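PDB 2ZTB: crystal protein from Bacillus thuringiensis serovar dakota, which acts as the toxin parasporin-2, which recognizes cancer cells and, like aerolysin-type toxins, probably kills them by forming membrane pores. Local coordinates for residues A[22-27]-A[32-37]; A[140-143]-A[147-150]. All coordinates share one frame; numbering follows the deposited sequence.

Interaction 1: residues A[22-27]-A[32-37]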
ATOM      1  N   SER A  22     -28.135  -3.904 -13.071  1.00 54.41           N
ATOM      2  CA  SER A  22     -28.816  -3.265 -11.981  1.00 54.03           C
ATOM      3  C   SER A  22     -28.996  -1.779 -12.269  1.00 54.48           C
ATOM      4  O   SER A  22     -29.986  -1.199 -11.832  1.00 55.51           O
ATOM      5  CB  SER A  22     -28.112  -3.526 -10.650  1.00 53.39           C
ATOM      6  OG  SER A  22     -26.944  -2.745 -10.487  1.00 54.18           O
ATOM      7  N   VAL A  23     -28.049  -1.182 -13.011  1.00 54.59           N
ATOM      8  CA  VAL A  23     -28.115   0.209 -13.487  1.00 53.25           C
ATOM      9  C   VAL A  23     -29.238   0.352 -14.513  1.00 53.77           C
ATOM     10  O   VAL A  23     -30.066   1.263 -14.436  1.00 53.86           O
ATOM     11  CB  VAL A  23     -26.724   0.679 -14.083  1.00 53.81           C
ATOM     12  CG1 VAL A  23     -26.840   1.971 -14.944  1.00 50.78           C
ATOM     13  CG2 VAL A  23     -25.683   0.866 -12.976  1.00 52.46           C
ATOM     14  N   ARG A  24     -29.276  -0.560 -15.473  1.00 53.70           N
ATOM     15  CA  ARG A  24     -30.330  -0.565 -16.468  1.00 53.78           C
ATOM     16  C   ARG A  24     -31.724  -0.651 -15.809  1.00 53.84           C
ATOM     17  O   ARG A  24     -32.663   0.052 -16.216  1.00 53.89           O
ATOM     18  CB  ARG A  24     -30.105  -1.717 -17.453  1.00 54.00           C
ATOM     19  CG  ARG A  24     -30.985  -1.666 -18.671  1.00 54.11           C
ATOM     20  CD  ARG A  24     -30.969  -2.980 -19.406  1.00 54.69           C
ATOM     21  NE  ARG A  24     -31.521  -2.826 -20.746  1.00 56.41           N
ATOM     22  CZ  ARG A  24     -31.413  -3.728 -21.720  1.00 57.95           C
ATOM     23  NH1 ARG A  24     -30.775  -4.882 -21.514  1.00 58.07           N
ATOM     24  NH2 ARG A  24     -31.947  -3.476 -22.908  1.00 57.65           N
ATOM     25  N   SER A  25     -31.845  -1.489 -14.783  1.00 54.01           N
ATOM     26  CA  SER A  25     -33.125  -1.727 -14.081  1.00 54.33           C
ATOM     27  C   SER A  25     -33.581  -0.494 -13.302  1.00 54.76           C
ATOM     28  O   SER A  25     -34.772  -0.208 -13.208  1.00 55.13           O
ATOM     29  CB  SER A  25     -32.993  -2.930 -13.146  1.00 54.50           C
ATOM     30  OG  SER A  25     -34.169  -3.132 -12.357  1.00 57.07           O
ATOM     31  N   ARG A  26     -32.620   0.246 -12.760  1.00 54.93           N
ATOM     32  CA  ARG A  26     -32.890   1.512 -12.100  1.00 54.94           C
ATOM     33  C   ARG A  26     -33.415   2.589 -13.072  1.00 54.86           C
ATOM     34  O   ARG A  26     -34.357   3.299 -12.752  1.00 55.44           O
ATOM     35  CB  ARG A  26     -31.638   1.959 -11.326  1.00 54.87           C
ATOM     36  CG  ARG A  26     -31.449   1.217  -9.978  1.00 54.72           C
ATOM     37  CD  ARG A  26     -31.848   2.093  -8.747  1.00 57.07           C
ATOM     38  NE  ARG A  26     -33.276   2.296  -8.696  1.00 61.82           N
ATOM     39  CZ  ARG A  26     -33.944   3.454  -8.611  1.00 60.74           C
ATOM     40  NH1 ARG A  26     -33.365   4.646  -8.488  1.00 58.83           N
ATOM     41  NH2 ARG A  26     -35.250   3.384  -8.630  1.00 59.65           N
ATOM     42  N   PHE A  27     -32.807   2.691 -14.254  1.00 54.57           N
ATOM     43  CA  PHE A  27     -33.261   3.573 -15.325  1.00 54.09           C
ATOM     44  C   PHE A  27     -34.673   3.191 -15.749  1.00 54.84           C
ATOM     45  O   PHE A  27     -35.531   4.040 -15.930  1.00 55.25           O
ATOM     46  CB  PHE A  27     -32.311   3.483 -16.531  1.00 53.47           C
ATOM     47  CG  PHE A  27     -31.153   4.468 -16.496  1.00 52.13           C
ATOM     48  CD1 PHE A  27     -29.837   4.011 -16.409  1.00 49.49           C
ATOM     49  CD2 PHE A  27     -31.383   5.845 -16.580  1.00 49.84           C
ATOM     50  CE1 PHE A  27     -28.765   4.906 -16.393  1.00 49.87           C
ATOM     51  CE2 PHE A  27     -30.315   6.773 -16.570  1.00 51.69           C
ATOM     52  CZ  PHE A  27     -29.001   6.306 -16.479  1.00 51.55           C
ATOM     53  N   GLY A  32     -39.838   4.432 -16.513  1.00 55.11           N
ATOM     54  CA  GLY A  32     -41.035   3.615 -16.749  1.00 56.14           C
ATOM     55  C   GLY A  32     -40.939   2.740 -17.993  1.00 57.06           C
ATOM     56  O   GLY A  32     -41.902   2.088 -18.369  1.00 57.73           O
ATOM     57  N   THR A  33     -39.771   2.737 -18.635  1.00 57.16           N
ATOM     58  CA  THR A  33     -39.518   1.927 -19.821  1.00 57.08           C
ATOM     59  C   THR A  33     -38.081   1.457 -19.701  1.00 56.76           C
ATOM     60  O   THR A  33     -37.206   2.220 -19.292  1.00 56.86           O
ATOM     61  CB  THR A  33     -39.719   2.750 -21.142  1.00 57.26           C
ATOM     62  OG1 THR A  33     -41.083   3.183 -21.232  1.00 59.20           O
ATOM     63  CG2 THR A  33     -39.377   1.939 -22.397  1.00 55.81           C
ATOM     64  N   ASN A  34     -37.848   0.193 -20.018  1.00 56.61           N
ATOM     65  CA  ASN A  34     -36.510  -0.371 -19.977  1.00 56.74           C
ATOM     66  C   ASN A  34     -35.687   0.292 -21.096  1.00 56.74           C
ATOM     67  O   ASN A  34     -36.128   0.310 -22.237  1.00 57.23           O
ATOM     68  CB  ASN A  34     -36.612  -1.894 -20.145  1.00 56.37           C
ATOM     69  CG  ASN A  34     -35.316  -2.631 -19.791  1.00 56.83           C
ATOM     70  OD1 ASN A  34     -34.513  -2.184 -18.954  1.00 56.15           O
ATOM     71  ND2 ASN A  34     -35.120  -3.786 -20.423  1.00 54.97           N
ATOM     72  N   PRO A  35     -34.529   0.907 -20.769  1.00 56.66           N
ATOM     73  CA  PRO A  35     -33.776   1.487 -21.871  1.00 56.85           C
ATOM     74  C   PRO A  35     -33.172   0.402 -22.775  1.00 57.80           C
ATOM     75  O   PRO A  35     -32.919  -0.739 -22.322  1.00 57.91           O
ATOM     76  CB  PRO A  35     -32.652   2.257 -21.161  1.00 56.81           C
ATOM     77  CG  PRO A  35     -32.495   1.596 -19.850  1.00 55.63           C
ATOM     78  CD  PRO A  35     -33.864   1.129 -19.469  1.00 56.34           C
ATOM     79  N   ASP A  36     -32.928   0.771 -24.032  1.00 57.65           N
ATOM     80  CA  ASP A  36     -32.257  -0.099 -24.974  1.00 57.54           C
ATOM     81  C   ASP A  36     -30.814  -0.311 -24.542  1.00 57.31           C
ATOM     82  O   ASP A  36     -30.284  -1.417 -24.633  1.00 57.82           O
ATOM     83  CB  ASP A  36     -32.279   0.530 -26.362  1.00 57.91           C
ATOM     84  CG  ASP A  36     -33.563   0.279 -27.109  1.00 59.04           C
ATOM     85  OD1 ASP A  36     -34.397  -0.543 -26.676  1.00 60.64           O
ATOM     86  OD2 ASP A  36     -33.734   0.922 -28.159  1.00 61.92           O
ATOM     87  N   GLY A  37     -30.175   0.755 -24.077  1.00 56.72           N
ATOM     88  CA  GLY A  37     -28.786   0.684 -23.665  1.00 55.68           C
ATOM     89  C   GLY A  37     -28.434   1.742 -22.647  1.00 55.07           C
ATOM     90  O   GLY A  37     -29.224   2.654 -22.394  1.00 54.88           O
TER

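Interaction 2: residues A[140-143]-A[147-150]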
ATOM      1  N   PHE A 140       6.554   6.147  -0.977  1.00 59.58           N
ATOM      2  CA  PHE A 140       6.203   5.229  -2.052  1.00 58.76           C
ATOM      3  C   PHE A 140       5.242   5.909  -3.036  1.00 59.11           C
ATOM      4  O   PHE A 140       4.382   6.702  -2.640  1.00 58.96           O
ATOM      5  CB  PHE A 140       5.507   3.983  -1.485  1.00 58.13           C
ATOM      6  CG  PHE A 140       6.425   3.017  -0.756  1.00 56.74           C
ATOM      7  CD1 PHE A 140       6.500   3.022   0.629  1.00 54.81           C
ATOM      8  CD2 PHE A 140       7.173   2.076  -1.459  1.00 55.41           C
ATOM      9  CE1 PHE A 140       7.340   2.139   1.291  1.00 54.66           C
ATOM     10  CE2 PHE A 140       7.997   1.183  -0.805  1.00 53.53           C
ATOM     11  CZ  PHE A 140       8.083   1.214   0.568  1.00 55.23           C
ATOM     12  N   SER A 141       5.406   5.599  -4.317  1.00 59.27           N
ATOM     13  CA  SER A 141       4.395   5.893  -5.339  1.00 59.46           C
ATOM     14  C   SER A 141       3.888   4.528  -5.822  1.00 58.98           C
ATOM     15  O   SER A 141       4.576   3.821  -6.571  1.00 58.74           O
ATOM     16  CB  SER A 141       4.995   6.725  -6.483  1.00 59.51           C
ATOM     17  OG  SER A 141       3.973   7.391  -7.218  1.00 60.21           O
ATOM     18  N   THR A 142       2.704   4.135  -5.359  1.00 58.63           N
ATOM     19  CA  THR A 142       2.308   2.735  -5.463  1.00 58.28           C
ATOM     20  C   THR A 142       0.976   2.489  -6.174  1.00 58.45           C
ATOM     21  O   THR A 142       0.029   3.269  -6.027  1.00 59.12           O
ATOM     22  CB  THR A 142       2.355   2.048  -4.071  1.00 58.16           C
ATOM     23  OG1 THR A 142       2.356   0.628  -4.231  1.00 57.89           O
ATOM     24  CG2 THR A 142       1.193   2.482  -3.190  1.00 58.19           C
ATOM     25  N   THR A 143       0.911   1.407  -6.949  1.00 58.17           N
ATOM     26  CA  THR A 143      -0.345   0.956  -7.539  1.00 57.42           C
ATOM     27  C   THR A 143      -1.221   0.345  -6.443  1.00 57.53           C
ATOM     28  O   THR A 143      -0.816  -0.591  -5.747  1.00 57.61           O
ATOM     29  CB  THR A 143      -0.119  -0.070  -8.672  1.00 57.44           C
ATOM     30  OG1 THR A 143       0.711   0.503  -9.682  1.00 57.65           O
ATOM     31  CG2 THR A 143      -1.451  -0.503  -9.305  1.00 57.03           C
ATOM     32  N   SER A 147       1.802  -4.777  -3.541  1.00 53.52           N
ATOM     33  CA  SER A 147       2.816  -4.676  -2.488  1.00 53.66           C
ATOM     34  C   SER A 147       4.176  -4.394  -3.095  1.00 52.94           C
ATOM     35  O   SER A 147       4.511  -4.943  -4.133  1.00 52.27           O
ATOM     36  CB  SER A 147       2.884  -5.971  -1.653  1.00 53.48           C
ATOM     37  OG  SER A 147       1.633  -6.225  -1.031  1.00 55.57           O
ATOM     38  N   GLU A 148       4.958  -3.541  -2.430  1.00 53.52           N
ATOM     39  CA  GLU A 148       6.336  -3.227  -2.835  1.00 53.44           C
ATOM     40  C   GLU A 148       7.227  -3.136  -1.617  1.00 52.65           C
ATOM     41  O   GLU A 148       6.830  -2.544  -0.612  1.00 52.45           O
ATOM     42  CB  GLU A 148       6.424  -1.861  -3.510  1.00 53.79           C
ATOM     43  CG  GLU A 148       5.682  -1.685  -4.790  1.00 57.81           C
ATOM     44  CD  GLU A 148       5.745  -0.254  -5.269  1.00 60.47           C
ATOM     45  OE1 GLU A 148       6.845   0.221  -5.601  1.00 63.85           O
ATOM     46  OE2 GLU A 148       4.693   0.399  -5.305  1.00 63.82           O
ATOM     47  N   THR A 149       8.448  -3.656  -1.753  1.00 51.85           N
ATOM     48  CA  THR A 149       9.507  -3.505  -0.758  1.00 51.23           C
ATOM     49  C   THR A 149      10.739  -2.865  -1.402  1.00 51.17           C
ATOM     50  O   THR A 149      11.173  -3.290  -2.472  1.00 50.85           O
ATOM     51  CB  THR A 149       9.890  -4.894  -0.147  1.00 51.42           C
ATOM     52  OG1 THR A 149       8.727  -5.468   0.448  1.00 51.28           O
ATOM     53  CG2 THR A 149      10.980  -4.776   0.910  1.00 48.69           C
ATOM     54  N   THR A 150      11.289  -1.839  -0.756  1.00 51.15           N
ATOM     55  CA  THR A 150      12.588  -1.275  -1.152  1.00 51.56           C
ATOM     56  C   THR A 150      13.625  -1.573  -0.070  1.00 51.49           C
ATOM     57  O   THR A 150      13.276  -1.800   1.083  1.00 51.16           O
ATOM     58  CB  THR A 150      12.509   0.247  -1.439  1.00 52.06           C
ATOM     59  OG1 THR A 150      11.884   0.924  -0.334  1.00 52.55           O
ATOM     60  CG2 THR A 150      11.698   0.519  -2.724  1.00 52.43           C
TER
HETATM   61  O   HOH W   1       7.387   3.574  -5.036  1.00 68.19           O
HETATM   62  O   HOH W   2       5.596   1.768  -7.998  1.00 68.86           O

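Interaction 1: residues A[22-27]-A[32-37]
Arg24 and Pro35 show how a helix can hold the loop that follows it by gripping a backbone carbonyl. Two nitrogens of one side chain converge side-on upon a single acceptor: NE of Arg24 lies 3.0 Å from O of Pro35, and NH2 of Arg24 is equally close to that oxygen. The oxygen sits at the edge of the guanidinium, only 3° out of its plane, and the two N-H groups close on it with N-H...O angles of 149° and 146°, both moderately bent. A chain extended from CG to NE lets Arg24 reach out from the helix, across to this carbonyl, and the pair of hydrogen bonds to one atom fixes the rotation of its flat end.

The amide nitrogen of Asn34 lies over one face of the guanidinium, toward its rim, with the two planes well short of parallel. This ND2 is 3.7 Å from NE of Arg24, while the two side chains cross at about a right angle. Asp36 makes no salt bridge here, its OD1 staying 5.4 Å from NH2 of Arg24.

Apolar contact completes the seam. The Pro35 ring wedges between two helix residues one turn apart, its CG being 3.8 Å from CB of Phe27 and equally far from CG of Arg24.

Gly32, with positive phi, ends helix 20-31 and turns the chain back along it. Beyond the seam, Phe46 makes a cation-pi contact with Arg24. The Phe27 ring leads away to Ile38, Val218 and strand 168-199, while Asp36 and Gly37 form a classic beta bulge opposite Asn198, bringing the loop into the sheet at strand 37-40.

Interaction 2: residues A[140-143]-A[147-150]
The ring of Phe140 meets strand 147-150 obliquely, its CE2 lying 3.9 Å from O of Glu148 and its CZ 3.9 Å from OG1 of Thr150; the other flat group, the Glu148 carboxylate, is met by Thr142 on the anti side of OE2. Both contacts join a hairpin of strands 126-132 and 136-142 to the long sheet it lies over, the two layers connected through the turn before Ser147. In aerolysin-type toxins, a hairpin inserted between two long strands of this kind is thought to become the membrane-spanning part of the pore, and this one is probably its counterpart.

The two strand segments run roughly antiparallel, at 152°, but their axes come no closer than 8.8 Å, so side chains rather than backbone ladders bridge them. Each strand has its own ladder elsewhere: Phe140 pairs with Ile128, and Glu148 with Val112 of strand 96-116. Phe140 also rests on Val112 and Ser110, which places its ring between the layers.

Polar contact is concentrated at Glu148. With OG1 of Thr142 set opposite the backbone nitrogen (chi1 -163°), the hydroxyl is directed at the carboxylate, an interaction that would favour the charged form. Solvent extends the link on the Ser141 backbone: water 1 accepts from N of Ser141 at 2.9 Å and donates only weakly to OE1 of Glu148.

The direct bond between the layers is short, OG1 of Thr142 donating to OE2 of Glu148 at 2.6 Å from a position 16° out of the carboxylate plane.

In the fold
After strand 4-7 near the N terminus the chain enters helix 20-31, and interaction 1 closes a short loop where it leaves that helix for strand 37-40. The long strands 61-90 and 96-116 and the hairpin 126-142 follow before interaction 2 closes a second, equally local turn into strand 147-164. The two contacts come in series, neither nesting nor crossing, and their nearest atoms are about 25 Å apart. Interaction 1 lies toward one end of the elongated molecule, interaction 2 near its middle. The long sheet connects them: strand 168-199, beside interaction 1, pairs with strand 223-247, which pairs with strand 96-116, on which Phe140 of interaction 2 packs.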